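PDB 6KBC: CghA from Chaetomium globosum, which belongs to the fungal Diels-Alderase family, with two calycin-type beta domains, and is modelled here with the ligand WK1 bound in a pocket. Local coordinates for residues Y165-E174 with Y276-L286; P5-D13 with F34-S42. All blocks are in the same frame, centred on the assembly; numbering follows the deposited sequence.

In the fold
From the N terminus, contact 2 comes first. Strand 6-10 pairs antiparallel with strand 99-105, and the loop 34-42 returns to it just before strand 46-54. This closes a loop of about 20 residues that holds neither helix nor strand. Contact 1 opens much later, when the chain has passed through most of the N-terminal Diels-Alderase region. It joins 165-174 to the hairpin and strand of 276-286, in the C-terminal region, across 101 largely stranded residues. The two loops follow in series and do not cross. Both segments of contact 2 lie in the N-terminal region; contact 1 ties that region to the C-terminal one. Their centres are 29 Å apart.

Contact 1 of 2, residues Y165-E174 with Y276-L286; sequences YPTLPQSDRE and YRDGKIVSNAL
Tyr165 and Tyr276 meet at an oblique angle, their ring planes 50° apart and their centroids separated by 4.7 Å. CD2 of Tyr165 sits over the centre of one face of the Tyr276 ring. Gly279 covers a face of the Tyr165 ring, its CA 3.6 Å from the ring centroid in a CH-pi contact. This glycine belongs to the type I' turn from Arg277 to Lys280, and its backbone angles and the nearby ring leave little room for a side chain. Water 1 links Tyr165 OH with Gly279 N.

The Tyr276 side chain has CG anti to its own carbonyl carbon (chi1 -58°), which turns one ring face to Tyr165 CD2 and carries the hydroxyl on to the backbone of Pro166. Tyr276 OH donates to Pro166 O at 2.6 Å, and that oxygen lies at the ring edge. Water 2 donates to both Tyr276 OH and Thr167 OG1; Thr167 OG1 also bonds to the backbone O of Arg185. Pro166 CG packs on Ile281 CG2 at 3.9 Å.

The second patch surrounds Leu286. Arg173 bends at chi2 (61°) and sends NH2 to Leu286 O at 2.9 Å. The acceptor lies near the guanidinium plane, but the donor is tilted from the carbonyl plane. Leu286 CD1 rests against CA and CG of Glu174. Within 165-174, Glu174 OE2 accepts from Gln170 N at 2.8 Å, and Ser171 OG caps Glu174 N at the helix start.

Strand 181-200 adjoins the first patch, touching Tyr165 through Met189 and Tyr276 through Ala188. Strand 269-277 runs antiparallel to 280-285, with a classic beta bulge at Val282 and Ser283 opposite Leu275. The loop and short helix thus lie against this hairpin at the surface, joining the two family regions.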
loop_
_atom_site.group_PDB
_atom_site.type_symbol
_atom_site.label_atom_id
_atom_site.label_comp_id
_atom_site.label_asym_id
_atom_site.label_seq_id
_atom_site.Cartn_x
_atom_site.Cartn_y
_atom_site.Cartn_z
ATOM N N TYR A 165 1.414 3.123 -16.521
ATOM C CA TYR A 165 2.771 2.708 -16.204
ATOM C C TYR A 165 2.868 1.184 -16.257
ATOM O O TYR A 165 1.982 0.493 -15.749
ATOM C CB TYR A 165 3.168 3.154 -14.793
ATOM C CG TYR A 165 3.466 4.618 -14.569
ATOM C CD1 TYR A 165 2.942 5.616 -15.402
ATOM C CD2 TYR A 165 4.235 5.004 -13.478
ATOM C CE1 TYR A 165 3.217 6.954 -15.159
ATOM C CE2 TYR A 165 4.504 6.318 -13.229
ATOM C CZ TYR A 165 3.999 7.290 -14.062
ATOM O OH TYR A 165 4.299 8.594 -13.770
ATOM N N PRO A 166 3.947 0.637 -16.808
ATOM C CA PRO A 166 4.166 -0.812 -16.710
ATOM C C PRO A 166 4.288 -1.235 -15.256
ATOM O O PRO A 166 4.970 -0.586 -14.461
ATOM C CB PRO A 166 5.482 -1.025 -17.470
ATOM C CG PRO A 166 6.167 0.299 -17.434
ATOM C CD PRO A 166 5.067 1.330 -17.467
ATOM N N THR A 167 3.626 -2.339 -14.902
ATOM C CA THR A 167 3.554 -2.701 -13.490
ATOM C C THR A 167 3.255 -4.170 -13.204
ATOM O O THR A 167 3.571 -4.668 -12.118
ATOM C CB THR A 167 2.483 -1.843 -12.806
ATOM O OG1 THR A 167 2.533 -2.054 -11.388
ATOM C CG2 THR A 167 1.080 -2.208 -13.323
ATOM N N LEU A 168 2.615 -4.875 -14.148
ATOM C CA LEU A 168 2.028 -6.147 -13.729
ATOM C C LEU A 168 3.117 -7.216 -13.617
ATOM O O LEU A 168 4.058 -7.231 -14.415
ATOM C CB LEU A 168 0.935 -6.583 -14.717
ATOM C CG LEU A 168 -0.313 -5.679 -14.714
ATOM C CD1 LEU A 168 -1.292 -6.020 -15.859
ATOM C CD2 LEU A 168 -1.045 -5.756 -13.375
ATOM N N PRO A 169 3.034 -8.096 -12.617
ATOM C CA PRO A 169 4.056 -9.134 -12.474
ATOM C C PRO A 169 3.909 -10.184 -13.560
ATOM O O PRO A 169 2.800 -10.596 -13.917
ATOM C CB PRO A 169 3.780 -9.721 -11.088
ATOM C CG PRO A 169 2.320 -9.509 -10.895
ATOM C CD PRO A 169 2.001 -8.195 -11.574
ATOM N N GLN A 170 5.049 -10.617 -14.079
ATOM C CA GLN A 170 5.098 -11.542 -15.196
ATOM C C GLN A 170 5.326 -12.975 -14.739
ATOM O O GLN A 170 5.403 -13.881 -15.575
ATOM C CB GLN A 170 6.203 -11.116 -16.157
ATOM C CG GLN A 170 6.064 -9.701 -16.766
ATOM C CD GLN A 170 4.704 -9.416 -17.399
ATOM O OE1 GLN A 170 3.793 -8.883 -16.756
ATOM N NE2 GLN A 170 4.554 -9.798 -18.664
ATOM N N SER A 171 5.401 -13.196 -13.428
ATOM C CA SER A 171 5.803 -14.456 -12.822
ATOM C C SER A 171 5.440 -14.396 -11.345
ATOM O O SER A 171 5.150 -13.327 -10.802
ATOM C CB SER A 171 7.302 -14.701 -13.020
ATOM O OG SER A 171 8.064 -13.893 -12.126
ATOM N N ASP A 172 5.445 -15.563 -10.697
ATOM C CA ASP A 172 5.186 -15.595 -9.264
ATOM C C ASP A 172 6.211 -14.764 -8.503
ATOM O O ASP A 172 5.861 -14.050 -7.557
ATOM C CB ASP A 172 5.189 -17.036 -8.756
ATOM C CG ASP A 172 3.933 -17.787 -9.135
ATOM O OD1 ASP A 172 3.324 -17.444 -10.175
ATOM O OD2 ASP A 172 3.549 -18.705 -8.382
ATOM N N ARG A 173 7.481 -14.840 -8.915
ATOM C CA ARG A 173 8.552 -14.100 -8.251
ATOM C C ARG A 173 8.298 -12.594 -8.296
ATOM O O ARG A 173 8.523 -11.887 -7.309
ATOM C CB ARG A 173 9.891 -14.440 -8.913
ATOM C CG ARG A 173 11.103 -13.670 -8.388
ATOM C CD ARG A 173 11.310 -13.968 -6.918
ATOM N NE ARG A 173 12.384 -13.175 -6.325
ATOM C CZ ARG A 173 12.235 -11.933 -5.876
ATOM N NH1 ARG A 173 11.053 -11.330 -5.977
ATOM N NH2 ARG A 173 13.269 -11.299 -5.320
ATOM N N GLU A 174 7.831 -12.087 -9.439
ATOM C CA GLU A 174 7.594 -10.655 -9.578
ATOM C C GLU A 174 6.399 -10.171 -8.771
ATOM O O GLU A 174 6.301 -8.973 -8.494
ATOM C CB GLU A 174 7.419 -10.316 -11.052
ATOM C CG GLU A 174 8.634 -10.703 -11.879
ATOM C CD GLU A 174 8.684 -9.977 -13.214
ATOM O OE1 GLU A 174 9.796 -9.760 -13.742
ATOM O OE2 GLU A 174 7.602 -9.633 -13.736
ATOM N N TYR A 276 9.849 4.971 -11.364
ATOM C CA TYR A 276 9.552 5.392 -12.721
ATOM C C TYR A 276 10.123 6.780 -12.911
ATOM O O TYR A 276 10.211 7.556 -11.963
ATOM C CB TYR A 276 8.057 5.407 -12.978
ATOM C CG TYR A 276 7.381 4.091 -12.747
ATOM C CD1 TYR A 276 6.925 3.739 -11.483
ATOM C CD2 TYR A 276 7.151 3.205 -13.809
ATOM C CE1 TYR A 276 6.293 2.532 -11.264
ATOM C CE2 TYR A 276 6.518 1.995 -13.597
ATOM C CZ TYR A 276 6.093 1.664 -12.326
ATOM O OH TYR A 276 5.453 0.474 -12.099
ATOM N N ARG A 277 10.541 7.076 -14.136
ATOM C CA ARG A 277 10.904 8.428 -14.530
ATOM C C ARG A 277 10.085 8.765 -15.766
ATOM O O ARG A 277 10.214 8.094 -16.792
ATOM C CB ARG A 277 12.399 8.554 -14.815
ATOM C CG ARG A 277 12.856 10.000 -15.007
ATOM C CD ARG A 277 14.322 10.083 -15.423
ATOM N NE ARG A 277 14.956 11.304 -14.918
ATOM C CZ ARG A 277 14.789 12.519 -15.443
ATOM N NH1 ARG A 277 14.007 12.699 -16.505
ATOM N NH2 ARG A 277 15.413 13.560 -14.906
ATOM N N ASP A 278 9.230 9.773 -15.649
ATOM C CA ASP A 278 8.277 10.128 -16.707
ATOM C C ASP A 278 7.518 8.908 -17.203
ATOM O O ASP A 278 7.283 8.741 -18.398
ATOM C CB ASP A 278 8.972 10.830 -17.864
ATOM C CG ASP A 278 9.513 12.172 -17.471
ATOM O OD1 ASP A 278 8.732 12.974 -16.914
ATOM O OD2 ASP A 278 10.710 12.424 -17.731
ATOM N N GLY A 279 7.139 8.036 -16.273
ATOM C CA GLY A 279 6.300 6.910 -16.607
ATOM C C GLY A 279 7.019 5.704 -17.161
ATOM O O GLY A 279 6.380 4.664 -17.364
ATOM N N LYS A 280 8.314 5.794 -17.412
ATOM C CA LYS A 280 9.102 4.634 -17.808
ATOM C C LYS A 280 9.696 3.997 -16.553
ATOM O O LYS A 280 10.254 4.704 -15.706
ATOM C CB LYS A 280 10.209 5.074 -18.750
ATOM C CG LYS A 280 9.618 5.635 -20.032
ATOM C CD LYS A 280 10.658 6.033 -21.037
ATOM C CE LYS A 280 9.949 6.667 -22.209
ATOM N NZ LYS A 280 9.123 5.644 -22.900
ATOM N N ILE A 281 9.590 2.674 -16.435
ATOM C CA ILE A 281 10.150 2.012 -15.261
ATOM C C ILE A 281 11.670 2.013 -15.381
ATOM O O ILE A 281 12.240 1.579 -16.388
ATOM C CB ILE A 281 9.574 0.601 -15.083
ATOM C CG1 ILE A 281 10.019 0.021 -13.724
ATOM C CG2 ILE A 281 9.894 -0.302 -16.277
ATOM C CD1 ILE A 281 9.017 -0.932 -13.123
ATOM N N VAL A 282 12.344 2.567 -14.377
ATOM C CA VAL A 282 13.794 2.662 -14.425
ATOM C C VAL A 282 14.456 1.818 -13.348
ATOM O O VAL A 282 15.665 1.548 -13.446
ATOM C CB VAL A 282 14.265 4.131 -14.356
ATOM C CG1 VAL A 282 13.757 4.906 -15.599
ATOM C CG2 VAL A 282 13.796 4.813 -13.069
ATOM N N SER A 283 13.698 1.351 -12.359
ATOM C CA SER A 283 14.169 0.321 -11.439
ATOM C C SER A 283 12.986 -0.575 -11.102
ATOM O O SER A 283 12.028 -0.135 -10.461
ATOM C CB SER A 283 14.779 0.933 -10.172
ATOM O OG SER A 283 15.378 -0.076 -9.357
ATOM N N ASN A 284 13.048 -1.829 -11.543
ATOM C CA ASN A 284 12.075 -2.845 -11.151
ATOM C C ASN A 284 12.663 -3.577 -9.951
ATOM O O ASN A 284 13.309 -4.625 -10.078
ATOM C CB ASN A 284 11.785 -3.777 -12.322
ATOM C CG ASN A 284 10.772 -4.845 -11.982
ATOM O OD1 ASN A 284 10.067 -4.751 -10.990
ATOM N ND2 ASN A 284 10.692 -5.873 -12.819
ATOM N N ALA A 285 12.439 -3.021 -8.767
ATOM C CA ALA A 285 13.243 -3.363 -7.592
ATOM C C ALA A 285 12.562 -4.484 -6.822
ATOM O O ALA A 285 11.661 -4.252 -6.012
ATOM C CB ALA A 285 13.468 -2.133 -6.722
ATOM N N LEU A 286 13.003 -5.711 -7.071
ATOM C CA LEU A 286 12.536 -6.871 -6.329
ATOM C C LEU A 286 13.606 -7.374 -5.372
ATOM O O LEU A 286 13.465 -8.462 -4.802
ATOM C CB LEU A 286 12.132 -7.972 -7.303
ATOM C CG LEU A 286 11.028 -7.528 -8.264
ATOM C CD1 LEU A 286 10.838 -8.585 -9.338
ATOM C CD2 LEU A 286 9.722 -7.252 -7.493
HETATM O O HOH W 1 7.152 8.701 -13.562
HETATM O O HOH W 2 4.908 -1.185 -9.955
#

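Contact 2 of 2, residues P5-D13 with F34-S42; sequences PFISLLQGD and FPKWADKLS
Ser8 and Ala38 bring the two backbones closest, with CA atoms 4.8 Å apart. Residues 6-10 form an extended strand, while 34-42 has no regular structure and curves past it. The strand's CB atoms point by turns to the loop and away from it: those of Phe6, Ser8 and Leu10 face it, those of Ile7 and Leu9 do not.

Ser8 makes the polar link. Its OG is anti to the backbone N (chi1 170°) and donates to Ala38 O at 2.6 Å. The donor comes in at a C=O...O angle of 122°, tilted 15° from the carbonyl plane. Ser8 CB packs on Pro35 CG at 3.8 Å.

Phe34 reaches the strand with the far end of its ring. CE1 lies 3.6 Å from Phe6 CB, and CZ comes up to the backbone between Ile7 and Ser8, where Ile7 C sits at the ring edge. Pro35 CD covers part of one face of the same ring. The phenyl group of Phe6 itself turns away and touches Val109. At the other end, Leu10 CD2 meets Leu41 CB at 3.8 Å, the two side chains crossing at about a right angle, and Leu10 CD1 lies near Ala38 O.

Water 3 donates to Ile7 O and, weakly, to Asp39 OD1. The backbone of 6-10 bonds to strand 99-105, and toward the loop it offers mainly side chains. The loop has further holds: Glu47 accepts from Lys36 N and Trp37 N. One buried hydroxyl, which is also bonded to Arg68, sits between apolar contacts at both ends. The chemistry is thus mostly apolar, with a single direct hydrogen bond joining strand and loop at Ala38.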
loop_
_atom_site.group_PDB
_atom_site.type_symbol
_atom_site.label_atom_id
_atom_site.label_comp_id
_atom_site.label_asym_id
_atom_site.label_seq_id
_atom_site.Cartn_x
_atom_site.Cartn_y
_atom_site.Cartn_z
ATOM N N PRO A 5 -20.737 -14.550 -14.226
ATOM C CA PRO A 5 -19.927 -13.672 -13.378
ATOM C C PRO A 5 -19.233 -14.432 -12.250
ATOM O O PRO A 5 -19.911 -15.063 -11.436
ATOM C CB PRO A 5 -20.960 -12.699 -12.814
ATOM C CG PRO A 5 -21.970 -12.575 -13.896
ATOM C CD PRO A 5 -21.984 -13.891 -14.656
ATOM N N PHE A 6 -17.904 -14.386 -12.197
ATOM C CA PHE A 6 -17.199 -14.984 -11.072
ATOM C C PHE A 6 -17.598 -14.260 -9.800
ATOM O O PHE A 6 -17.649 -13.029 -9.768
ATOM C CB PHE A 6 -15.690 -14.905 -11.267
ATOM C CG PHE A 6 -15.188 -15.690 -12.436
ATOM C CD1 PHE A 6 -15.014 -17.058 -12.345
ATOM C CD2 PHE A 6 -14.847 -15.055 -13.609
ATOM C CE1 PHE A 6 -14.542 -17.776 -13.416
ATOM C CE2 PHE A 6 -14.371 -15.767 -14.679
ATOM C CZ PHE A 6 -14.222 -17.128 -14.584
ATOM N N ILE A 7 -17.904 -15.017 -8.756
ATOM C CA ILE A 7 -18.412 -14.441 -7.520
ATOM C C ILE A 7 -17.710 -15.092 -6.336
ATOM O O ILE A 7 -17.698 -16.322 -6.204
ATOM C CB ILE A 7 -19.941 -14.594 -7.398
ATOM C CG1 ILE A 7 -20.407 -14.093 -6.027
ATOM C CG2 ILE A 7 -20.374 -16.039 -7.676
ATOM C CD1 ILE A 7 -21.904 -13.885 -5.908
ATOM N N SER A 8 -17.109 -14.265 -5.486
ATOM C CA SER A 8 -16.614 -14.681 -4.181
ATOM C C SER A 8 -17.439 -13.936 -3.147
ATOM O O SER A 8 -17.264 -12.726 -2.964
ATOM C CB SER A 8 -15.124 -14.380 -4.026
ATOM O OG SER A 8 -14.717 -14.579 -2.685
ATOM N N LEU A 9 -18.342 -14.646 -2.475
ATOM C CA LEU A 9 -19.247 -14.035 -1.512
ATOM C C LEU A 9 -19.014 -14.648 -0.140
ATOM O O LEU A 9 -19.257 -15.842 0.067
ATOM C CB LEU A 9 -20.704 -14.194 -1.950
ATOM C CG LEU A 9 -21.792 -13.816 -0.946
ATOM C CD1 LEU A 9 -21.709 -12.345 -0.593
ATOM C CD2 LEU A 9 -23.167 -14.137 -1.526
ATOM N N LEU A 10 -18.545 -13.821 0.787
ATOM C CA LEU A 10 -18.240 -14.213 2.153
ATOM C C LEU A 10 -19.145 -13.419 3.077
ATOM O O LEU A 10 -19.106 -12.185 3.085
ATOM C CB LEU A 10 -16.761 -13.979 2.482
ATOM C CG LEU A 10 -15.682 -14.830 1.807
ATOM C CD1 LEU A 10 -15.612 -14.589 0.340
ATOM C CD2 LEU A 10 -14.334 -14.486 2.420
ATOM N N GLN A 11 -19.954 -14.135 3.848
ATOM C CA GLN A 11 -21.041 -13.564 4.626
ATOM C C GLN A 11 -21.374 -14.523 5.753
ATOM O O GLN A 11 -20.957 -15.683 5.749
ATOM C CB GLN A 11 -22.277 -13.342 3.765
ATOM C CG GLN A 11 -22.894 -14.661 3.360
ATOM C CD GLN A 11 -24.039 -14.496 2.393
ATOM O OE1 GLN A 11 -24.381 -13.385 1.990
ATOM N NE2 GLN A 11 -24.618 -15.615 1.978
ATOM N N GLY A 12 -22.153 -14.033 6.709
ATOM C CA GLY A 12 -22.578 -14.960 7.733
ATOM C C GLY A 12 -21.433 -15.334 8.658
ATOM O O GLY A 12 -20.466 -14.590 8.833
ATOM N N ASP A 13 -21.546 -16.526 9.249
ATOM C CA ASP A 13 -20.599 -16.966 10.270
ATOM C C ASP A 13 -19.941 -18.300 9.939
ATOM O O ASP A 13 -19.332 -18.911 10.825
ATOM C CB ASP A 13 -21.282 -17.061 11.639
ATOM C CG ASP A 13 -22.270 -18.216 11.725
ATOM O OD1 ASP A 13 -23.120 -18.366 10.819
ATOM O OD2 ASP A 13 -22.175 -18.989 12.704
ATOM N N PHE A 34 -9.331 -10.766 -8.436
ATOM C CA PHE A 34 -10.297 -11.697 -7.876
ATOM C C PHE A 34 -9.687 -12.426 -6.678
ATOM O O PHE A 34 -8.515 -12.812 -6.716
ATOM C CB PHE A 34 -10.761 -12.697 -8.935
ATOM C CG PHE A 34 -11.963 -13.491 -8.515
ATOM C CD1 PHE A 34 -13.230 -12.923 -8.555
ATOM C CD2 PHE A 34 -11.828 -14.789 -8.051
ATOM C CE1 PHE A 34 -14.347 -13.646 -8.157
ATOM C CE2 PHE A 34 -12.939 -15.516 -7.651
ATOM C CZ PHE A 34 -14.196 -14.945 -7.704
ATOM N N PRO A 35 -10.447 -12.612 -5.599
ATOM C CA PRO A 35 -9.871 -13.179 -4.376
ATOM C C PRO A 35 -9.226 -14.538 -4.611
ATOM O O PRO A 35 -9.710 -15.352 -5.402
ATOM C CB PRO A 35 -11.075 -13.291 -3.437
ATOM C CG PRO A 35 -12.016 -12.248 -3.918
ATOM C CD PRO A 35 -11.843 -12.188 -5.403
ATOM N N LYS A 36 -8.115 -14.769 -3.908
ATOM C CA LYS A 36 -7.406 -16.039 -3.983
ATOM C C LYS A 36 -8.017 -17.089 -3.072
ATOM O O LYS A 36 -7.754 -18.282 -3.261
ATOM C CB LYS A 36 -5.929 -15.830 -3.634
ATOM C CG LYS A 36 -5.214 -14.898 -4.612
ATOM C CD LYS A 36 -5.367 -15.379 -6.042
ATOM C CE LYS A 36 -4.668 -14.460 -7.006
ATOM N NZ LYS A 36 -4.834 -14.874 -8.430
ATOM N N TRP A 37 -8.802 -16.671 -2.083
ATOM C CA TRP A 37 -9.641 -17.558 -1.279
ATOM C C TRP A 37 -11.090 -17.259 -1.664
ATOM O O TRP A 37 -11.790 -16.494 -0.999
ATOM C CB TRP A 37 -9.377 -17.369 0.218
ATOM C CG TRP A 37 -8.089 -18.009 0.642
ATOM C CD1 TRP A 37 -7.921 -19.279 1.123
ATOM C CD2 TRP A 37 -6.775 -17.440 0.548
ATOM N NE1 TRP A 37 -6.593 -19.521 1.362
ATOM C CE2 TRP A 37 -5.866 -18.411 1.017
ATOM C CE3 TRP A 37 -6.282 -16.198 0.125
ATOM C CZ2 TRP A 37 -4.490 -18.179 1.080
ATOM C CZ3 TRP A 37 -4.907 -15.965 0.194
ATOM C CH2 TRP A 37 -4.030 -16.954 0.665
ATOM N N ALA A 38 -11.535 -17.881 -2.760
ATOM C CA ALA A 38 -12.799 -17.495 -3.389
ATOM C C ALA A 38 -14.007 -17.942 -2.571
ATOM O O ALA A 38 -14.950 -17.169 -2.373
ATOM C CB ALA A 38 -12.869 -18.060 -4.807
ATOM N N ASP A 39 -14.005 -19.184 -2.084
ATOM C CA ASP A 39 -15.198 -19.740 -1.456
ATOM C C ASP A 39 -15.129 -19.741 0.066
ATOM O O ASP A 39 -16.058 -19.264 0.726
ATOM C CB ASP A 39 -15.445 -21.161 -1.978
ATOM C CG ASP A 39 -15.866 -21.171 -3.438
ATOM O OD1 ASP A 39 -16.883 -20.523 -3.772
ATOM O OD2 ASP A 39 -15.155 -21.786 -4.262
ATOM N N LYS A 40 -14.056 -20.279 0.638
ATOM C CA LYS A 40 -13.824 -20.248 2.072
ATOM C C LYS A 40 -12.529 -19.487 2.325
ATOM O O LYS A 40 -11.586 -19.569 1.534
ATOM C CB LYS A 40 -13.716 -21.667 2.657
ATOM C CG LYS A 40 -15.044 -22.406 2.869
ATOM C CD LYS A 40 -16.042 -21.690 3.773
ATOM C CE LYS A 40 -17.208 -22.625 4.105
ATOM N NZ LYS A 40 -18.530 -21.930 4.027
ATOM N N LEU A 41 -12.478 -18.740 3.420
ATOM C CA LEU A 41 -11.301 -17.943 3.741
ATOM C C LEU A 41 -10.448 -18.694 4.755
ATOM O O LEU A 41 -10.925 -19.038 5.843
ATOM C CB LEU A 41 -11.689 -16.560 4.267
ATOM C CG LEU A 41 -10.513 -15.634 4.621
ATOM C CD1 LEU A 41 -9.736 -15.196 3.377
ATOM C CD2 LEU A 41 -11.003 -14.426 5.403
ATOM N N SER A 42 -9.196 -18.950 4.390
ATOM C CA SER A 42 -8.261 -19.571 5.315
ATOM C C SER A 42 -8.159 -18.743 6.592
ATOM O O SER A 42 -8.139 -17.508 6.536
ATOM C CB SER A 42 -6.880 -19.713 4.676
ATOM O OG SER A 42 -5.899 -19.989 5.665
HETATM O O HOH W 3 -15.878 -18.425 -6.330
#